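Local coordinates for thiamin pyrophosphokinase family protein (Enterococcus faecalis, PDB 3MEL) that probably transfers a pyrophosphate group from ATP to thiamine, making thiamine diphosphate in a magnesium-dependent reaction, at residues Arg3-Ala8 / Asp24-Ile29; Glu165-Arg170 / Ala197-Asp202. One frame throughout, in Å; residues are numbered along the deposited sequence.

Contact 1 of 2, residues Arg3-Ala8 / Asp24-Ile29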
loop_
_atom_site.group_PDB
_atom_site.type_symbol
_atom_site.label_atom_id
_atom_site.label_comp_id
_atom_site.label_asym_id
_atom_site.label_seq_id
_atom_site.Cartn_x
_atom_site.Cartn_y
_atom_site.Cartn_z
ATOM N N ARG A 3 3.942 20.683 15.329
ATOM C CA ARG A 3 3.364 19.508 14.710
ATOM C C ARG A 3 1.911 19.741 14.351
ATOM O O ARG A 3 1.191 20.418 15.087
ATOM C CB ARG A 3 3.476 18.318 15.642
ATOM C CG ARG A 3 4.895 17.981 15.976
ATOM C CD ARG A 3 4.947 16.748 16.838
ATOM N NE ARG A 3 6.310 16.486 17.277
ATOM C CZ ARG A 3 6.792 16.849 18.458
ATOM N NH1 ARG A 3 6.012 17.483 19.328
ATOM N NH2 ARG A 3 8.050 16.570 18.770
ATOM N N VAL A 4 1.476 19.196 13.220
ATOM C CA VAL A 4 0.073 19.290 12.868
ATOM C C VAL A 4 -0.479 17.903 12.687
ATOM O O VAL A 4 0.191 17.051 12.132
ATOM C CB VAL A 4 -0.131 20.073 11.584
ATOM C CG1 VAL A 4 -1.617 20.207 11.294
ATOM C CG2 VAL A 4 0.549 21.445 11.674
ATOM N N LEU A 5 -1.694 17.667 13.158
ATOM C CA LEU A 5 -2.312 16.347 13.033
ATOM C C LEU A 5 -3.520 16.345 12.095
ATOM O O LEU A 5 -4.452 17.102 12.316
ATOM C CB LEU A 5 -2.767 15.850 14.397
ATOM C CG LEU A 5 -3.458 14.495 14.351
ATOM C CD1 LEU A 5 -2.430 13.405 14.132
ATOM C CD2 LEU A 5 -4.218 14.236 15.620
ATOM N N LEU A 6 -3.512 15.489 11.068
ATOM C CA LEU A 6 -4.620 15.423 10.096
ATOM C C LEU A 6 -5.400 14.111 10.196
ATOM O O LEU A 6 -4.808 13.066 10.374
ATOM C CB LEU A 6 -4.108 15.630 8.668
ATOM C CG LEU A 6 -3.311 16.910 8.404
ATOM C CD1 LEU A 6 -1.899 16.745 8.949
ATOM C CD2 LEU A 6 -3.272 17.269 6.935
ATOM N N VAL A 7 -6.725 14.162 10.084
ATOM C CA VAL A 7 -7.549 12.969 10.305
ATOM C C VAL A 7 -8.495 12.631 9.135
ATOM O O VAL A 7 -9.523 13.268 8.936
ATOM C CB VAL A 7 -8.356 13.094 11.612
ATOM C CG1 VAL A 7 -9.039 11.796 11.943
ATOM C CG2 VAL A 7 -7.444 13.535 12.761
ATOM N N ALA A 8 -8.121 11.629 8.345
ATOM C CA ALA A 8 -8.993 11.093 7.315
ATOM C C ALA A 8 -10.107 10.276 7.959
ATOM O O ALA A 8 -10.205 10.199 9.185
ATOM C CB ALA A 8 -8.210 10.246 6.358
ATOM N N ASP A 24 -0.177 21.123 17.633
ATOM C CA ASP A 24 -0.498 22.536 17.784
ATOM C C ASP A 24 -1.668 22.952 16.893
ATOM O O ASP A 24 -2.019 24.128 16.847
ATOM C CB ASP A 24 0.703 23.388 17.384
ATOM C CG ASP A 24 1.935 23.061 18.174
ATOM O OD1 ASP A 24 1.881 23.098 19.420
ATOM O OD2 ASP A 24 2.968 22.768 17.544
ATOM N N TYR A 25 -2.258 21.996 16.183
ATOM C CA TYR A 25 -3.271 22.295 15.187
ATOM C C TYR A 25 -3.903 20.977 14.762
ATOM O O TYR A 25 -3.196 20.038 14.409
ATOM C CB TYR A 25 -2.615 22.979 13.985
ATOM C CG TYR A 25 -3.563 23.695 13.043
ATOM C CD1 TYR A 25 -4.285 24.808 13.469
ATOM C CD2 TYR A 25 -3.724 23.276 11.714
ATOM C CE1 TYR A 25 -5.151 25.471 12.611
ATOM C CE2 TYR A 25 -4.580 23.943 10.848
ATOM C CZ TYR A 25 -5.287 25.036 11.306
ATOM O OH TYR A 25 -6.145 25.709 10.470
ATOM N N PHE A 26 -5.230 20.901 14.797
ATOM C CA PHE A 26 -5.921 19.669 14.444
ATOM C C PHE A 26 -6.776 19.854 13.198
ATOM O O PHE A 26 -7.586 20.778 13.120
ATOM C CB PHE A 26 -6.781 19.174 15.607
ATOM C CG PHE A 26 -5.989 18.740 16.807
ATOM C CD1 PHE A 26 -6.051 17.439 17.263
ATOM C CD2 PHE A 26 -5.184 19.641 17.494
ATOM C CE1 PHE A 26 -5.336 17.035 18.386
ATOM C CE2 PHE A 26 -4.467 19.245 18.611
ATOM C CZ PHE A 26 -4.541 17.933 19.049
ATOM N N VAL A 27 -6.592 18.951 12.234
ATOM C CA VAL A 27 -7.210 19.051 10.916
ATOM C C VAL A 27 -8.092 17.844 10.635
ATOM O O VAL A 27 -7.631 16.719 10.664
ATOM C CB VAL A 27 -6.145 19.161 9.818
ATOM C CG1 VAL A 27 -6.794 19.410 8.458
ATOM C CG2 VAL A 27 -5.187 20.274 10.132
ATOM N N GLY A 28 -9.370 18.090 10.372
ATOM C CA GLY A 28 -10.293 17.033 10.025
ATOM C C GLY A 28 -10.399 16.957 8.517
ATOM O O GLY A 28 -10.353 17.973 7.825
ATOM N N ILE A 29 -10.523 15.747 7.998
ATOM C CA ILE A 29 -10.721 15.553 6.573
ATOM C C ILE A 29 -12.016 14.788 6.374
ATOM O O ILE A 29 -12.128 13.635 6.787
ATOM C CB ILE A 29 -9.557 14.775 5.961
ATOM C CG1 ILE A 29 -8.232 15.489 6.261
ATOM C CG2 ILE A 29 -9.764 14.619 4.486
ATOM C CD1 ILE A 29 -7.000 14.746 5.799
#

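Contact 2 of 2, residues Glu165-Arg170 / Ala197-Asp202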
loop_
_atom_site.group_PDB
_atom_site.type_symbol
_atom_site.label_atom_id
_atom_site.label_comp_id
_atom_site.label_asym_id
_atom_site.label_seq_id
_atom_site.Cartn_x
_atom_site.Cartn_y
_atom_site.Cartn_z
ATOM N N GLU A 165 20.177 4.583 -5.677
ATOM C CA GLU A 165 21.591 4.354 -5.948
ATOM C C GLU A 165 22.469 4.441 -4.697
ATOM O O GLU A 165 22.271 5.313 -3.845
ATOM C CB GLU A 165 22.100 5.336 -6.990
ATOM C CG GLU A 165 21.867 4.894 -8.420
ATOM C CD GLU A 165 22.379 5.917 -9.416
ATOM O OE1 GLU A 165 22.864 6.984 -8.963
ATOM O OE2 GLU A 165 22.295 5.658 -10.643
ATOM N N ASN A 166 23.448 3.535 -4.613
ATOM C CA ASN A 166 24.433 3.520 -3.533
ATOM C C ASN A 166 23.740 3.523 -2.185
ATOM O O ASN A 166 23.892 4.454 -1.403
ATOM C CB ASN A 166 25.401 4.708 -3.665
ATOM C CG ASN A 166 26.599 4.609 -2.733
ATOM O OD1 ASN A 166 27.105 3.519 -2.443
ATOM N ND2 ASN A 166 27.061 5.761 -2.253
ATOM N N LEU A 167 22.964 2.482 -1.916
ATOM C CA LEU A 167 22.222 2.409 -0.664
ATOM C C LEU A 167 22.998 1.637 0.395
ATOM O O LEU A 167 23.073 0.403 0.340
ATOM C CB LEU A 167 20.839 1.774 -0.875
ATOM C CG LEU A 167 20.044 1.508 0.406
ATOM C CD1 LEU A 167 19.958 2.752 1.246
ATOM C CD2 LEU A 167 18.676 0.976 0.102
ATOM N N THR A 168 23.577 2.367 1.350
ATOM C CA THR A 168 24.303 1.763 2.462
ATOM C C THR A 168 23.425 1.892 3.688
ATOM O O THR A 168 22.733 2.885 3.861
ATOM C CB THR A 168 25.651 2.465 2.733
ATOM O OG1 THR A 168 26.459 2.469 1.549
ATOM C CG2 THR A 168 26.408 1.749 3.832
ATOM N N LEU A 169 23.463 0.905 4.560
ATOM C CA LEU A 169 22.476 0.825 5.615
ATOM C C LEU A 169 23.051 0.019 6.787
ATOM O O LEU A 169 23.313 -1.167 6.659
ATOM C CB LEU A 169 21.201 0.229 4.998
ATOM C CG LEU A 169 20.084 -0.615 5.608
ATOM C CD1 LEU A 169 19.137 -1.023 4.500
ATOM C CD2 LEU A 169 20.620 -1.848 6.290
ATOM N N ARG A 170 23.285 0.686 7.918
ATOM C CA ARG A 170 23.929 0.056 9.075
ATOM C C ARG A 170 23.067 0.005 10.337
ATOM O O ARG A 170 21.906 0.421 10.344
ATOM C CB ARG A 170 25.248 0.760 9.416
ATOM C CG ARG A 170 26.358 0.597 8.386
ATOM C CD ARG A 170 26.960 -0.812 8.387
ATOM N NE ARG A 170 27.917 -0.973 7.292
ATOM C CZ ARG A 170 27.645 -1.586 6.143
ATOM N NH1 ARG A 170 26.446 -2.123 5.940
ATOM N NH2 ARG A 170 28.576 -1.677 5.198
ATOM N N ALA A 197 18.912 3.184 13.917
ATOM C CA ALA A 197 19.616 2.610 12.784
ATOM C C ALA A 197 20.144 3.767 11.957
ATOM O O ALA A 197 19.867 4.921 12.263
ATOM C CB ALA A 197 18.700 1.735 11.982
ATOM N N ALA A 198 20.934 3.471 10.936
ATOM C CA ALA A 198 21.396 4.519 10.039
ATOM C C ALA A 198 21.451 4.017 8.596
ATOM O O ALA A 198 21.494 2.809 8.358
ATOM C CB ALA A 198 22.743 5.052 10.484
ATOM N N PHE A 199 21.420 4.946 7.640
ATOM C CA PHE A 199 21.460 4.601 6.221
ATOM C C PHE A 199 21.716 5.832 5.369
ATOM O O PHE A 199 21.474 6.959 5.797
ATOM C CB PHE A 199 20.144 3.963 5.780
ATOM C CG PHE A 199 19.042 4.961 5.515
ATOM C CD1 PHE A 199 18.725 5.336 4.215
ATOM C CD2 PHE A 199 18.319 5.522 6.567
ATOM C CE1 PHE A 199 17.701 6.255 3.957
ATOM C CE2 PHE A 199 17.284 6.447 6.325
ATOM C CZ PHE A 199 16.975 6.813 5.017
ATOM N N SER A 200 22.189 5.606 4.147
ATOM C CA SER A 200 22.457 6.699 3.221
ATOM C C SER A 200 22.329 6.246 1.769
ATOM O O SER A 200 22.342 5.045 1.478
ATOM C CB SER A 200 23.831 7.334 3.484
ATOM O OG SER A 200 24.763 6.379 3.965
ATOM N N PHE A 201 22.174 7.219 0.874
ATOM C CA PHE A 201 21.989 6.962 -0.542
ATOM C C PHE A 201 22.115 8.251 -1.351
ATOM O O PHE A 201 22.004 9.352 -0.800
ATOM C CB PHE A 201 20.666 6.233 -0.802
ATOM C CG PHE A 201 19.429 7.036 -0.488
ATOM C CD1 PHE A 201 18.682 7.613 -1.507
ATOM C CD2 PHE A 201 18.981 7.172 0.809
ATOM C CE1 PHE A 201 17.538 8.333 -1.231
ATOM C CE2 PHE A 201 17.831 7.889 1.086
ATOM C CZ PHE A 201 17.111 8.473 0.066
ATOM N N ASP A 202 22.369 8.118 -2.649
ATOM C CA ASP A 202 22.722 9.269 -3.475
ATOM C C ASP A 202 21.580 9.738 -4.350
ATOM O O ASP A 202 21.544 10.898 -4.743
ATOM C CB ASP A 202 23.912 8.944 -4.385
ATOM C CG ASP A 202 25.209 8.710 -3.621
ATOM O OD1 ASP A 202 25.283 9.031 -2.413
ATOM O OD2 ASP A 202 26.160 8.200 -4.255
#

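Contact 1 of 2, residues Arg3-Ala8 / Asp24-Ile29
The Y25 ring takes V4 CG1 at its edge, near the ring plane, with CD2 3.7 Å from that methyl, while the F26 ring meets L5 CD2 obliquely at its CD1, 4.0 Å away. The F91 ring also meets the Y25 ring. The pair is a parallel two-strand unit inside the parallel half of the mixed sheet, in the alpha/beta part of the fold: strands 3-7 and 26-29 run at 17° to each other, 4.6 Å apart at closest. Alternate residues sort the side chains. V4, L6 and V27 share one face, with Y25 and I29 reaching helix 79-90 beside it; L5, V7 and F26 share the other, where L36 of helix 32-37 covers V7 and F26. On the first face V4 CG1, anti to its backbone N (chi1 -177°), also reaches V27 CG2 at 3.8 Å, and L6 lies side by side with V27. Backbone bonds alternate between the strands, V27 N giving to L5 O and V7 N to V27 O. At the exposed start, R3 N reaches the anti side of D24 OD2, 33° out of the carboxylate plane. At the far end the I29 side chain lies about 4 Å from bound thiamine diphosphate and beside D79 and T80, and I29 N bonds V7 O at 2.8 Å.

Contact 2 of 2, residues Glu165-Arg170 / Ala197-Asp202
D202, R170 and S200, the residues with most surface covered here, mark the two ends and the middle of an antiparallel pair in the three-stranded sheet of the beta-rich thiamin-binding domain. Strands 167-170 and 197-200 run at 168° to each other, and 167-170 is an outer strand of that sheet within the chain. D202 closes one end twice. Its N bonds E165 O in a nearly linear bond, and its OD2 accepts from N166 ND2 at 3.3 Å; the donor stands above the carboxylate plane, and the amide and carboxylate planes are 62° apart. N166 CG is anti to the backbone N (chi1 -169°), which sets CG on the D202 side; separately, N166 and L167 both face Q179 in a G1 beta bulge. The N166 side chain also lies about 3 Å from a bound magnesium ion. S200 holds the middle as the hydrogen-bonded partner of T168: T168 N gives to S200 O at 3.0 Å and S200 N to T168 O at 2.8 Å. Their side chains share one face, S200 OG 4.2 Å from T168 CB, while T168 OG1 bonds N178 N. L169 and F199, a non-hydrogen-bonded pair, turn to the other face, where L167 CD1 touches the edge of the F199 ring at CD1. That ring meets Y158 and Y140 edge-to-face and packs on I206 and V208 of strand 206-211, joining the two sheets. R170 ends the pair opposite A198, its N bonding A198 O at 2.8 Å. Its side chain leads away from the partner strand and folds back over its own, with T168 CG2 4.2 Å above the centre of the guanidinium plane.

How the contacts relate
From the N terminus, contact 1 comes first: strand 3-7 leaves through a 15-residue connection, 9-23, without helix or strand, and returns as 26-29, closing that loop in the alpha/beta part that carries the ligand site. The chain then completes the parallel strands and their helices before it crosses into the beta-rich part. There contact 2 opens at 165-170 and closes at 197-202, round 26 residues that include strands 176-177, 179-181 and 185-190. The two loops follow in series, neither nested nor crossing. Their centres are 32 Å apart on opposite sides of the chain's centre, and their nearest atoms about 18 Å, so each ties its own part.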